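Local coordinates for lysin (Enterococcus phage IMEEF1, PDB 6IST), which binds calcium and, as a phage lysin with a CHAP peptidase domain, probably cleaves the cell-wall peptidoglycan of its enterococcal host, at residues D76-G81 with D130-V135; G47-L52 with G89-A94; F169-R174 with W183-G188; Q62-T67 with V135-Y140. All blocks are in the same frame, centred on the assembly; numbering follows the deposited sequence.

Interaction 1: D76-G81 with D130-V135; sequences DVMIWG and DGVWGV
I79 faces both W133 and G134 across an antiparallel strand pair whose directions differ by 156°, and this two-to-one match is a classic beta bulge. I79 N bonds to G134 O at 2.9 Å, while I79 O takes two donors, W133 N at 2.8 Å and G134 N at 3.2 Å. W133 makes the kink with a helix-like psi of -46°. Past the bulge, G81 N reaches G131 O at 2.9 Å, with the donor nearly in line with the carbonyl.

V132 CG2 packs over one face of the W80 five-membered ring, 3.8 Å from the centroid. The edge of that ring is turned to a water that accepts from W80 NE1 and lies within hydrogen-bonding distance of D130 O. M78, bent at chi2 and chi3, runs beside V135, with SD 3.7 Å from V135 CG1, and its CE goes on to V132 CG1 at 4.0 Å. On the face away from M78 and V135 stands I79, and the W133 indole lies beside it, with I79 CD1 4.0 Å from W133 CE3. D76 lays its carboxylate against the V135 methyls, but its charge is paired with R137.

W80 also meets the rings of H90, H127 and Y85. The contact thus joins strand 77-80 to strand 132-137, next to the sheet's edge strand, through an apolar interior; the bulge fits in its extra residue while I79 O accepts from both W133 N and G134 N, and a water satisfies the indole N-H.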
loop_
_atom_site.group_PDB
_atom_site.type_symbol
_atom_site.label_atom_id
_atom_site.label_comp_id
_atom_site.label_asym_id
_atom_site.label_seq_id
_atom_site.Cartn_x
_atom_site.Cartn_y
_atom_site.Cartn_z
ATOM N N ASP C 76 -17.321 17.457 -5.173
ATOM C CA ASP C 76 -17.922 16.209 -5.704
ATOM C C ASP C 76 -17.296 15.935 -7.055
ATOM O O ASP C 76 -16.944 16.867 -7.792
ATOM C CB ASP C 76 -19.398 16.354 -5.916
ATOM C CG ASP C 76 -20.228 16.136 -4.638
ATOM O OD1 ASP C 76 -19.663 15.677 -3.609
ATOM O OD2 ASP C 76 -21.474 16.339 -4.736
ATOM N N VAL C 77 -17.105 14.656 -7.356
ATOM C CA VAL C 77 -16.711 14.212 -8.707
ATOM C C VAL C 77 -18.043 13.973 -9.445
ATOM O O VAL C 77 -18.861 13.179 -9.005
ATOM C CB VAL C 77 -15.898 12.905 -8.646
ATOM C CG1 VAL C 77 -15.714 12.356 -10.066
ATOM C CG2 VAL C 77 -14.574 13.067 -7.924
ATOM N N MET C 78 -18.281 14.661 -10.562
ATOM C CA MET C 78 -19.477 14.594 -11.327
ATOM C C MET C 78 -19.349 13.517 -12.320
ATOM O O MET C 78 -18.278 13.295 -12.926
ATOM C CB MET C 78 -19.635 15.900 -12.093
ATOM C CG MET C 78 -19.738 17.104 -11.241
ATOM S SD MET C 78 -21.084 17.177 -10.090
ATOM C CE MET C 78 -22.445 16.537 -11.125
ATOM N N ILE C 79 -20.433 12.849 -12.506
ATOM C CA ILE C 79 -20.565 11.777 -13.453
ATOM C C ILE C 79 -21.734 12.002 -14.399
ATOM O O ILE C 79 -22.895 12.087 -13.964
ATOM C CB ILE C 79 -20.777 10.451 -12.696
ATOM C CG1 ILE C 79 -19.817 10.243 -11.512
ATOM C CG2 ILE C 79 -20.689 9.292 -13.700
ATOM C CD1 ILE C 79 -20.265 9.101 -10.641
ATOM N N TRP C 80 -21.449 12.020 -15.704
ATOM C CA TRP C 80 -22.443 12.004 -16.737
ATOM C C TRP C 80 -22.501 10.628 -17.265
ATOM O O TRP C 80 -21.426 10.074 -17.669
ATOM C CB TRP C 80 -22.072 12.906 -17.828
ATOM C CG TRP C 80 -22.249 14.368 -17.636
ATOM C CD1 TRP C 80 -23.274 15.152 -18.154
ATOM C CD2 TRP C 80 -21.400 15.277 -16.901
ATOM N NE1 TRP C 80 -23.073 16.471 -17.801
ATOM C CE2 TRP C 80 -21.968 16.574 -17.012
ATOM C CE3 TRP C 80 -20.280 15.123 -16.146
ATOM C CZ2 TRP C 80 -21.369 17.687 -16.387
ATOM C CZ3 TRP C 80 -19.635 16.240 -15.570
ATOM C CH2 TRP C 80 -20.230 17.494 -15.689
ATOM N N GLY C 81 -23.702 10.067 -17.279
ATOM C CA GLY C 81 -23.836 8.660 -17.765
ATOM C C GLY C 81 -25.104 8.308 -18.495
ATOM O O GLY C 81 -25.375 7.110 -18.648
ATOM N N ASP C 130 -28.542 17.913 -17.848
ATOM C CA ASP C 130 -28.732 16.988 -18.987
ATOM C C ASP C 130 -27.600 15.947 -19.073
ATOM O O ASP C 130 -26.427 16.290 -19.123
ATOM C CB ASP C 130 -28.827 17.742 -20.288
ATOM C CG ASP C 130 -30.130 18.561 -20.413
ATOM O OD1 ASP C 130 -30.981 18.496 -19.492
ATOM O OD2 ASP C 130 -30.273 19.294 -21.434
ATOM N N GLY C 131 -27.997 14.671 -19.010
ATOM C CA GLY C 131 -27.044 13.532 -18.979
ATOM C C GLY C 131 -26.383 13.149 -17.675
ATOM O O GLY C 131 -25.559 12.204 -17.641
ATOM N N VAL C 132 -26.565 13.963 -16.636
ATOM C CA VAL C 132 -25.941 13.708 -15.325
ATOM C C VAL C 132 -26.520 12.521 -14.633
ATOM O O VAL C 132 -27.700 12.408 -14.491
ATOM C CB VAL C 132 -26.019 14.942 -14.411
ATOM C CG1 VAL C 132 -25.357 14.665 -13.049
ATOM C CG2 VAL C 132 -25.288 16.069 -15.083
ATOM N N TRP C 133 -25.657 11.605 -14.228
ATOM C CA TRP C 133 -26.062 10.419 -13.480
ATOM C C TRP C 133 -26.008 10.703 -12.010
ATOM O O TRP C 133 -26.927 10.407 -11.257
ATOM C CB TRP C 133 -25.095 9.277 -13.824
ATOM C CG TRP C 133 -25.441 8.044 -13.128
ATOM C CD1 TRP C 133 -26.213 7.100 -13.577
ATOM C CD2 TRP C 133 -24.966 7.611 -11.834
ATOM N NE1 TRP C 133 -26.296 6.072 -12.665
ATOM C CE2 TRP C 133 -25.576 6.404 -11.556
ATOM C CE3 TRP C 133 -24.119 8.166 -10.883
ATOM C CZ2 TRP C 133 -25.312 5.678 -10.370
ATOM C CZ3 TRP C 133 -23.902 7.503 -9.700
ATOM C CH2 TRP C 133 -24.497 6.255 -9.460
ATOM N N GLY C 134 -24.923 11.315 -11.578
ATOM C CA GLY C 134 -24.708 11.526 -10.121
ATOM C C GLY C 134 -23.314 11.981 -9.742
ATOM O O GLY C 134 -22.572 12.558 -10.565
ATOM N N VAL C 135 -22.911 11.704 -8.491
ATOM C CA VAL C 135 -21.714 12.169 -7.944
ATOM C C VAL C 135 -20.987 11.098 -7.183
ATOM O O VAL C 135 -21.646 10.139 -6.742
ATOM C CB VAL C 135 -21.906 13.361 -7.021
ATOM C CG1 VAL C 135 -22.417 14.539 -7.827
ATOM C CG2 VAL C 135 -22.709 13.065 -5.762
HETATM O O HOH W 1 -25.046 18.583 -18.329
#

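Interaction 2: G47-L52 with G89-A94; sequences GNAIAL and GHTGIA
T91 OG1 is held by two hydrogen bonds, to M78 O on the adjoining strand and to T33 OG1 on helix 29-41, and L52 CD1 packs against it at 3.6 Å. T91 turns OG1 anti to its backbone N (chi1 -174°), which leaves CG2 between N and the carbonyl carbon, facing A49 CB at 4.1 Å. L52 crosses T91 at about a right angle and touches it with CD1. The hydroxyl is therefore gripped by polar groups, with the L52 methyl packed beside it.

One residue back, the contact becomes methyl against backbone. A49 CB points into the peptide between G89 and H90, 3.5 Å from both G89 C and H90 N. G89, with positive phi and no side chain, lets the loop come very near: its CA is 4.2 Å from that of I50, and I50 CB lies 3.9 Å from G89 N. No hydrogen bond joins the two segments; within 47-52, L52 N bonds to A49 O at 2.9 Å.

H90 directs its CB away from this loop. Its NE2 bonds to D108 and its side chain touches C29, consistent with the Cys-His-Asp catalytic group of CHAP peptidases. The loop 47-52 thus packs on G89 and T91, in the segment that runs between strands 77-80 and 103-108 and beside helix 29-41, with L52 also reaching M30 and I79.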
loop_
_atom_site.group_PDB
_atom_site.type_symbol
_atom_site.label_atom_id
_atom_site.label_comp_id
_atom_site.label_asym_id
_atom_site.label_seq_id
_atom_site.Cartn_x
_atom_site.Cartn_y
_atom_site.Cartn_z
ATOM N N GLY C 47 -10.766 2.987 -15.647
ATOM C CA GLY C 47 -11.640 2.993 -16.803
ATOM C C GLY C 47 -11.963 4.352 -17.371
ATOM O O GLY C 47 -11.287 5.327 -17.138
ATOM N N ASN C 48 -12.965 4.379 -18.211
ATOM C CA ASN C 48 -13.507 5.628 -18.763
ATOM C C ASN C 48 -14.406 6.231 -17.713
ATOM O O ASN C 48 -14.678 5.599 -16.713
ATOM C CB ASN C 48 -14.330 5.322 -19.995
ATOM C CG ASN C 48 -13.470 4.927 -21.153
ATOM O OD1 ASN C 48 -12.375 5.391 -21.256
ATOM N ND2 ASN C 48 -13.999 4.098 -22.065
ATOM N N ALA C 49 -14.891 7.433 -17.971
ATOM C CA ALA C 49 -15.778 8.093 -17.055
ATOM C C ALA C 49 -16.976 7.299 -16.633
ATOM O O ALA C 49 -17.393 7.341 -15.495
ATOM C CB ALA C 49 -16.196 9.433 -17.677
ATOM N N ILE C 50 -17.605 6.569 -17.562
ATOM C CA ILE C 50 -18.777 5.842 -17.292
ATOM C C ILE C 50 -18.581 4.745 -16.258
ATOM O O ILE C 50 -19.520 4.364 -15.588
ATOM C CB ILE C 50 -19.337 5.214 -18.604
ATOM C CG1 ILE C 50 -20.746 4.633 -18.426
ATOM C CG2 ILE C 50 -18.375 4.173 -19.224
ATOM C CD1 ILE C 50 -21.724 5.731 -18.040
ATOM N N ALA C 51 -17.363 4.207 -16.168
ATOM C CA ALA C 51 -17.026 3.235 -15.134
ATOM C C ALA C 51 -17.084 3.820 -13.735
ATOM O O ALA C 51 -17.239 3.069 -12.767
ATOM C CB ALA C 51 -15.672 2.625 -15.343
ATOM N N LEU C 52 -17.023 5.148 -13.582
ATOM C CA LEU C 52 -17.344 5.691 -12.233
ATOM C C LEU C 52 -18.758 5.341 -11.652
ATOM O O LEU C 52 -19.029 5.470 -10.442
ATOM C CB LEU C 52 -17.164 7.211 -12.285
ATOM C CG LEU C 52 -15.750 7.735 -12.514
ATOM C CD1 LEU C 52 -15.760 9.215 -12.861
ATOM C CD2 LEU C 52 -14.800 7.462 -11.337
ATOM N N GLY C 89 -19.218 8.225 -21.018
ATOM C CA GLY C 89 -19.369 9.133 -19.899
ATOM C C GLY C 89 -18.632 10.454 -20.038
ATOM O O GLY C 89 -17.957 10.743 -21.004
ATOM N N HIS C 90 -18.825 11.285 -19.027
ATOM C CA HIS C 90 -18.020 12.489 -18.869
ATOM C C HIS C 90 -17.856 12.678 -17.388
ATOM O O HIS C 90 -18.653 12.186 -16.624
ATOM C CB HIS C 90 -18.777 13.659 -19.510
ATOM C CG HIS C 90 -18.042 14.947 -19.421
ATOM N ND1 HIS C 90 -16.811 15.167 -19.981
ATOM C CD2 HIS C 90 -18.370 16.072 -18.768
ATOM C CE1 HIS C 90 -16.398 16.385 -19.677
ATOM N NE2 HIS C 90 -17.343 16.952 -18.933
ATOM N N THR C 91 -16.858 13.471 -16.986
ATOM C CA THR C 91 -16.608 13.728 -15.583
ATOM C C THR C 91 -15.917 15.046 -15.461
ATOM O O THR C 91 -15.535 15.623 -16.433
ATOM C CB THR C 91 -15.780 12.591 -14.964
ATOM O OG1 THR C 91 -15.669 12.782 -13.552
ATOM C CG2 THR C 91 -14.346 12.476 -15.599
ATOM N N GLY C 92 -15.919 15.555 -14.236
ATOM C CA GLY C 92 -15.186 16.791 -13.920
ATOM C C GLY C 92 -15.440 17.014 -12.417
ATOM O O GLY C 92 -16.003 16.165 -11.722
ATOM N N ILE C 93 -14.942 18.124 -11.860
ATOM C CA ILE C 93 -15.035 18.324 -10.437
ATOM C C ILE C 93 -15.929 19.524 -10.133
ATOM O O ILE C 93 -15.578 20.631 -10.591
ATOM C CB ILE C 93 -13.665 18.603 -9.797
ATOM C CG1 ILE C 93 -12.611 17.484 -10.101
ATOM C CG2 ILE C 93 -13.801 18.769 -8.279
ATOM C CD1 ILE C 93 -12.991 16.087 -9.663
ATOM N N ALA C 94 -16.873 19.353 -9.230
ATOM C CA ALA C 94 -17.854 20.461 -8.826
ATOM C C ALA C 94 -17.041 21.425 -7.973
ATOM O O ALA C 94 -16.333 21.012 -7.061
ATOM C CB ALA C 94 -19.003 19.928 -8.047
#

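Interaction 3: F169-R174 with W183-G188; sequences FIYYKR and WFVIGG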
loop_
_atom_site.group_PDB
_atom_site.type_symbol
_atom_site.label_atom_id
_atom_site.label_comp_id
_atom_site.label_asym_id
_atom_site.label_seq_id
_atom_site.Cartn_x
_atom_site.Cartn_y
_atom_site.Cartn_z
ATOM N N PHE C 169 -2.071 -3.057 2.621
ATOM C CA PHE C 169 -2.856 -2.197 1.735
ATOM C C PHE C 169 -3.866 -3.050 0.951
ATOM O O PHE C 169 -3.810 -4.270 1.016
ATOM C CB PHE C 169 -1.986 -1.434 0.789
ATOM C CG PHE C 169 -1.090 -2.285 -0.063
ATOM C CD1 PHE C 169 -1.527 -2.718 -1.266
ATOM C CD2 PHE C 169 0.216 -2.584 0.347
ATOM C CE1 PHE C 169 -0.694 -3.456 -2.076
ATOM C CE2 PHE C 169 1.069 -3.365 -0.451
ATOM C CZ PHE C 169 0.588 -3.779 -1.680
ATOM N N ILE C 170 -4.792 -2.392 0.248
ATOM C CA ILE C 170 -5.764 -3.076 -0.621
ATOM C C ILE C 170 -5.483 -2.667 -2.008
ATOM O O ILE C 170 -5.126 -1.520 -2.253
ATOM C CB ILE C 170 -7.204 -2.620 -0.252
ATOM C CG1 ILE C 170 -7.647 -3.293 1.064
ATOM C CG2 ILE C 170 -8.231 -2.926 -1.369
ATOM C CD1 ILE C 170 -8.906 -2.774 1.685
ATOM N N TYR C 171 -5.733 -3.569 -2.945
ATOM C CA TYR C 171 -5.660 -3.288 -4.357
ATOM C C TYR C 171 -6.823 -3.966 -4.988
ATOM O O TYR C 171 -7.421 -4.901 -4.397
ATOM C CB TYR C 171 -4.323 -3.655 -5.024
ATOM C CG TYR C 171 -4.036 -5.119 -5.097
ATOM C CD1 TYR C 171 -4.553 -5.895 -6.142
ATOM C CD2 TYR C 171 -3.295 -5.742 -4.102
ATOM C CE1 TYR C 171 -4.333 -7.250 -6.181
ATOM C CE2 TYR C 171 -3.035 -7.105 -4.162
ATOM C CZ TYR C 171 -3.555 -7.850 -5.195
ATOM O OH TYR C 171 -3.315 -9.248 -5.183
ATOM N N TYR C 172 -7.193 -3.476 -6.165
ATOM C CA TYR C 172 -8.288 -4.092 -6.888
ATOM C C TYR C 172 -7.738 -4.736 -8.080
ATOM O O TYR C 172 -6.806 -4.277 -8.688
ATOM C CB TYR C 172 -9.380 -3.156 -7.336
ATOM C CG TYR C 172 -9.995 -2.281 -6.310
ATOM C CD1 TYR C 172 -10.032 -2.606 -4.970
ATOM C CD2 TYR C 172 -10.629 -1.134 -6.695
ATOM C CE1 TYR C 172 -10.645 -1.757 -4.026
ATOM C CE2 TYR C 172 -11.256 -0.295 -5.768
ATOM C CZ TYR C 172 -11.284 -0.616 -4.451
ATOM O OH TYR C 172 -11.908 0.253 -3.546
ATOM N N LYS C 173 -8.418 -5.802 -8.492
ATOM C CA LYS C 173 -7.974 -6.538 -9.711
ATOM C C LYS C 173 -9.182 -6.700 -10.653
ATOM O O LYS C 173 -10.272 -7.054 -10.244
ATOM C CB LYS C 173 -7.399 -7.914 -9.331
ATOM C CG LYS C 173 -7.096 -8.878 -10.479
ATOM C CD LYS C 173 -6.747 -10.268 -9.938
ATOM C CE LYS C 173 -6.265 -11.163 -11.099
ATOM N NZ LYS C 173 -5.680 -12.456 -10.650
ATOM N N ARG C 174 -8.980 -6.321 -11.893
ATOM C CA ARG C 174 -9.988 -6.457 -12.938
ATOM C C ARG C 174 -9.691 -7.787 -13.600
ATOM O O ARG C 174 -8.629 -7.973 -14.175
ATOM C CB ARG C 174 -9.828 -5.311 -13.949
ATOM C CG ARG C 174 -10.906 -5.254 -15.000
ATOM C CD ARG C 174 -12.218 -4.855 -14.410
ATOM N NE ARG C 174 -13.241 -4.705 -15.419
ATOM C CZ ARG C 174 -14.538 -4.563 -15.157
ATOM N NH1 ARG C 174 -14.997 -4.584 -13.895
ATOM N NH2 ARG C 174 -15.396 -4.416 -16.175
ATOM N N TRP C 183 -8.446 -7.151 -3.016
ATOM C CA TRP C 183 -7.419 -7.969 -2.433
ATOM C C TRP C 183 -6.705 -7.209 -1.336
ATOM O O TRP C 183 -6.557 -6.021 -1.454
ATOM C CB TRP C 183 -6.420 -8.388 -3.507
ATOM C CG TRP C 183 -6.932 -9.396 -4.453
ATOM C CD1 TRP C 183 -7.752 -9.198 -5.502
ATOM C CD2 TRP C 183 -6.646 -10.796 -4.411
ATOM N NE1 TRP C 183 -8.024 -10.387 -6.124
ATOM C CE2 TRP C 183 -7.323 -11.387 -5.492
ATOM C CE3 TRP C 183 -5.871 -11.591 -3.560
ATOM C CZ2 TRP C 183 -7.246 -12.743 -5.763
ATOM C CZ3 TRP C 183 -5.759 -12.941 -3.841
ATOM C CH2 TRP C 183 -6.429 -13.505 -4.945
ATOM N N PHE C 184 -6.288 -7.903 -0.288
ATOM C CA PHE C 184 -5.614 -7.305 0.887
ATOM C C PHE C 184 -4.253 -7.883 1.035
ATOM O O PHE C 184 -4.101 -9.075 1.100
ATOM C CB PHE C 184 -6.481 -7.555 2.073
ATOM C CG PHE C 184 -6.002 -6.987 3.387
ATOM C CD1 PHE C 184 -5.525 -5.719 3.495
ATOM C CD2 PHE C 184 -6.130 -7.758 4.529
ATOM C CE1 PHE C 184 -5.122 -5.231 4.717
ATOM C CE2 PHE C 184 -5.756 -7.279 5.772
ATOM C CZ PHE C 184 -5.236 -6.002 5.851
ATOM N N VAL C 185 -3.255 -7.014 1.130
ATOM C CA VAL C 185 -1.896 -7.415 1.371
ATOM C C VAL C 185 -1.591 -7.188 2.823
ATOM O O VAL C 185 -1.831 -6.092 3.340
ATOM C CB VAL C 185 -0.946 -6.586 0.467
ATOM C CG1 VAL C 185 0.517 -6.855 0.782
ATOM C CG2 VAL C 185 -1.297 -6.887 -0.974
ATOM N N ILE C 186 -1.130 -8.249 3.486
ATOM C CA ILE C 186 -0.790 -8.211 4.891
ATOM C C ILE C 186 0.184 -9.345 5.190
ATOM O O ILE C 186 0.004 -10.446 4.698
ATOM C CB ILE C 186 -2.055 -8.366 5.782
ATOM C CG1 ILE C 186 -1.690 -8.382 7.266
ATOM C CG2 ILE C 186 -2.863 -9.590 5.404
ATOM C CD1 ILE C 186 -2.820 -8.154 8.228
ATOM N N GLY C 187 1.186 -9.039 6.001
ATOM C CA GLY C 187 2.233 -10.037 6.384
ATOM C C GLY C 187 2.944 -10.696 5.216
ATOM O O GLY C 187 3.301 -11.856 5.292
ATOM N N GLY C 188 3.151 -9.968 4.129
ATOM C CA GLY C 188 3.776 -10.557 2.965
ATOM C C GLY C 188 2.881 -11.547 2.234
ATOM O O GLY C 188 3.385 -12.315 1.433
#
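W183 starts against Y171: its CB sits over one face of the phenol ring, 3.4 Å from Y171 CZ. Y171 CG lies between its own backbone N and carbonyl carbon (chi1 68°), and from there the ring extends across W183 CB. W183 CG follows, 3.7 Å from Y171 OH. Beyond it the indole divides. On one side CD1 and NE1 run past K173, whose CD is 4.0 Å from W183 NE1, and that N-H is taken by E181. On the other side CD2 and CE3 stay near the hydroxyl, with W183 CE3 3.8 Å from Y171 OH. The two ring planes differ by 4° but are slid apart, so they barely overlap.

Y171 offers its edge to V185 CG2, 3.6 Å from Y171 CE2. V185 in turn places CB over the centre of the F169 ring, 3.9 Å from its centroid. In the backbone, F169 with V185 and Y171 with W183 are hydrogen-bonded pairs of a beta hairpin; the axes of 169-174 and 183-186 run at 148°, antiparallel. I170 and F184 lie on the opposite face, toward helix 196-208.

F169 stacks on an aromatic side chain of another chain. The hairpin's mostly aromatic and aliphatic faces, with W183 NE1 bonded to E181, thus pack within the hairpin and also against other chains of the assembly.

Interaction 4: Q62-T67 with V135-Y140; sequences QRIRTT and VIRPPY
I64 and R137 meet through their torsions: chi1 of -50° in I64 sets CG1 anti to the carbonyl carbon, chi2 extends the chain to CD1, and the R137 chain, extended at first, bends at chi3 (-54°). The result lays I64 CD1 over one face of the R137 guanidinium, off toward its rim and 3.5 Å from NH1. This is the edge of the six-stranded antiparallel sheet of the CHAP domain: strand 62-65, outermost within this chain, pairs with 132-137, and the axes of 62-65 and 135-137 run at 153°.

Q62 with R137 and I64 with V135 are hydrogen-bonded pairs, the shortest of the four backbone bonds being R137 N to Q62 O at 2.7 Å. On the same face as I64, the V135 CG2 methyl lies 4.0 Å from I64 CB and also meets T66 CG2. The opposite face carries R63 beside I136, with R63 CD 4.1 Å from I136 CG1; the R63 NH1 group bonds to the carbonyls of Q55 and L52.

R137 NH2 is paired with D76 and also bonds to Q71 O, bonds that would help fix the guanidinium's rotation. A water in the plane of that group accepts from R137 NH1 at 2.7 Å and donates to Q62 OE1 at 3.2 Å.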
loop_
_atom_site.group_PDB
_atom_site.type_symbol
_atom_site.label_atom_id
_atom_site.label_comp_id
_atom_site.label_asym_id
_atom_site.label_seq_id
_atom_site.Cartn_x
_atom_site.Cartn_y
_atom_site.Cartn_z
ATOM N N GLN C 62 -18.588 8.024 -0.960
ATOM C CA GLN C 62 -19.991 7.785 -1.184
ATOM C C GLN C 62 -20.317 8.076 -2.636
ATOM O O GLN C 62 -19.705 8.918 -3.272
ATOM C CB GLN C 62 -20.858 8.713 -0.361
ATOM C CG GLN C 62 -20.778 8.544 1.159
ATOM C CD GLN C 62 -21.378 9.741 1.856
ATOM O OE1 GLN C 62 -22.290 10.394 1.329
ATOM N NE2 GLN C 62 -20.857 10.058 3.030
ATOM N N ARG C 63 -21.285 7.376 -3.130
ATOM C CA ARG C 63 -21.797 7.598 -4.490
ATOM C C ARG C 63 -23.284 7.767 -4.437
ATOM O O ARG C 63 -23.971 7.011 -3.763
ATOM C CB ARG C 63 -21.398 6.392 -5.328
ATOM C CG ARG C 63 -21.913 6.386 -6.726
ATOM C CD ARG C 63 -21.059 5.546 -7.639
ATOM N NE ARG C 63 -20.938 4.226 -7.082
ATOM C CZ ARG C 63 -19.962 3.357 -7.341
ATOM N NH1 ARG C 63 -18.944 3.657 -8.100
ATOM N NH2 ARG C 63 -19.960 2.218 -6.684
ATOM N N ILE C 64 -23.801 8.786 -5.125
ATOM C CA ILE C 64 -25.184 9.177 -5.057
ATOM C C ILE C 64 -25.708 9.462 -6.456
ATOM O O ILE C 64 -25.161 10.308 -7.173
ATOM C CB ILE C 64 -25.353 10.504 -4.211
ATOM C CG1 ILE C 64 -24.623 10.396 -2.882
ATOM C CG2 ILE C 64 -26.827 10.833 -4.017
ATOM C CD1 ILE C 64 -24.367 11.699 -2.128
ATOM N N ARG C 65 -26.772 8.782 -6.837
ATOM C CA ARG C 65 -27.537 9.121 -8.031
ATOM C C ARG C 65 -28.229 10.450 -7.774
ATOM O O ARG C 65 -28.871 10.601 -6.754
ATOM C CB ARG C 65 -28.630 8.101 -8.267
ATOM C CG ARG C 65 -28.286 7.026 -9.242
ATOM C CD ARG C 65 -29.067 7.161 -10.536
ATOM N NE ARG C 65 -29.051 8.513 -11.036
ATOM C CZ ARG C 65 -29.663 8.917 -12.147
ATOM N NH1 ARG C 65 -30.350 8.046 -12.896
ATOM N NH2 ARG C 65 -29.570 10.206 -12.523
ATOM N N THR C 66 -28.068 11.433 -8.637
ATOM C CA THR C 66 -28.630 12.720 -8.348
ATOM C C THR C 66 -29.785 13.001 -9.286
ATOM O O THR C 66 -29.615 12.940 -10.494
ATOM C CB THR C 66 -27.595 13.848 -8.419
ATOM O OG1 THR C 66 -26.951 13.838 -9.686
ATOM C CG2 THR C 66 -26.539 13.713 -7.296
ATOM N N THR C 67 -30.928 13.338 -8.691
ATOM C CA THR C 67 -32.127 13.795 -9.371
ATOM C C THR C 67 -32.112 15.329 -9.546
ATOM O O THR C 67 -32.768 15.861 -10.409
ATOM C CB THR C 67 -33.391 13.285 -8.575
ATOM O OG1 THR C 67 -34.581 13.692 -9.217
ATOM C CG2 THR C 67 -33.453 13.800 -7.155
ATOM N N VAL C 135 -22.911 11.704 -8.491
ATOM C CA VAL C 135 -21.714 12.169 -7.944
ATOM C C VAL C 135 -20.987 11.098 -7.183
ATOM O O VAL C 135 -21.646 10.139 -6.742
ATOM C CB VAL C 135 -21.906 13.361 -7.021
ATOM C CG1 VAL C 135 -22.417 14.539 -7.827
ATOM C CG2 VAL C 135 -22.709 13.065 -5.762
ATOM N N ILE C 136 -19.669 11.213 -7.141
ATOM C CA ILE C 136 -18.843 10.525 -6.096
ATOM C C ILE C 136 -18.436 11.607 -5.168
ATOM O O ILE C 136 -17.911 12.641 -5.601
ATOM C CB ILE C 136 -17.693 9.741 -6.705
ATOM C CG1 ILE C 136 -18.269 8.536 -7.377
ATOM C CG2 ILE C 136 -16.707 9.287 -5.627
ATOM C CD1 ILE C 136 -17.352 7.761 -8.313
ATOM N N ARG C 137 -18.771 11.418 -3.899
ATOM C CA ARG C 137 -18.431 12.371 -2.846
ATOM C C ARG C 137 -17.241 11.840 -2.047
ATOM O O ARG C 137 -17.374 10.840 -1.324
ATOM C CB ARG C 137 -19.652 12.596 -1.985
ATOM C CG ARG C 137 -19.390 13.513 -0.828
ATOM C CD ARG C 137 -20.700 14.137 -0.402
ATOM N NE ARG C 137 -21.352 14.775 -1.558
ATOM C CZ ARG C 137 -22.667 15.032 -1.664
ATOM N NH1 ARG C 137 -23.491 14.738 -0.658
ATOM N NH2 ARG C 137 -23.157 15.599 -2.751
ATOM N N PRO C 138 -16.059 12.444 -2.226
ATOM C CA PRO C 138 -14.860 12.033 -1.437
ATOM C C PRO C 138 -15.086 12.468 0.016
ATOM O O PRO C 138 -15.906 13.394 0.283
ATOM C CB PRO C 138 -13.708 12.851 -2.009
ATOM C CG PRO C 138 -14.181 13.276 -3.344
ATOM C CD PRO C 138 -15.693 13.460 -3.217
ATOM N N PRO C 139 -14.386 11.840 0.914
ATOM C CA PRO C 139 -14.458 12.184 2.353
ATOM C C PRO C 139 -13.566 13.392 2.686
ATOM O O PRO C 139 -12.368 13.278 2.789
ATOM C CB PRO C 139 -13.958 10.933 3.016
ATOM C CG PRO C 139 -13.035 10.301 2.066
ATOM C CD PRO C 139 -13.430 10.743 0.685
ATOM N N TYR C 140 -14.161 14.560 2.784
ATOM C CA TYR C 140 -13.433 15.769 3.109
ATOM C C TYR C 140 -13.509 15.995 4.639
ATOM O O TYR C 140 -14.479 15.588 5.261
ATOM C CB TYR C 140 -14.068 16.954 2.397
ATOM C CG TYR C 140 -13.809 16.961 0.906
ATOM C CD1 TYR C 140 -12.525 17.084 0.418
ATOM C CD2 TYR C 140 -14.844 16.798 -0.012
ATOM C CE1 TYR C 140 -12.269 17.099 -0.949
ATOM C CE2 TYR C 140 -14.571 16.780 -1.385
ATOM C CZ TYR C 140 -13.289 16.904 -1.854
ATOM O OH TYR C 140 -13.031 16.861 -3.264
HETATM O O HOH W 2 -23.035 13.526 1.752
#

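In the fold
Interactions 1, 2 and 4 all reach one sheet in one domain. Strand 132-137 serves both 1 and 4, which share V135; strands 77-80 and 90-94, neighbours in the sheet, tie 1 to 2. Interaction 1 is buried and bulged inside the sheet, interaction 4 is regular, partly exposed and charged at its edge, and interaction 2 is a buried loop-on-strand contact without hydrogen bonds between its segments. Interaction 3 stands apart, its centre about 29 Å from that of interaction 1, in the separate mixed sheet; it too is buried, but there aromatic side chains dominate and other chains add to the packing.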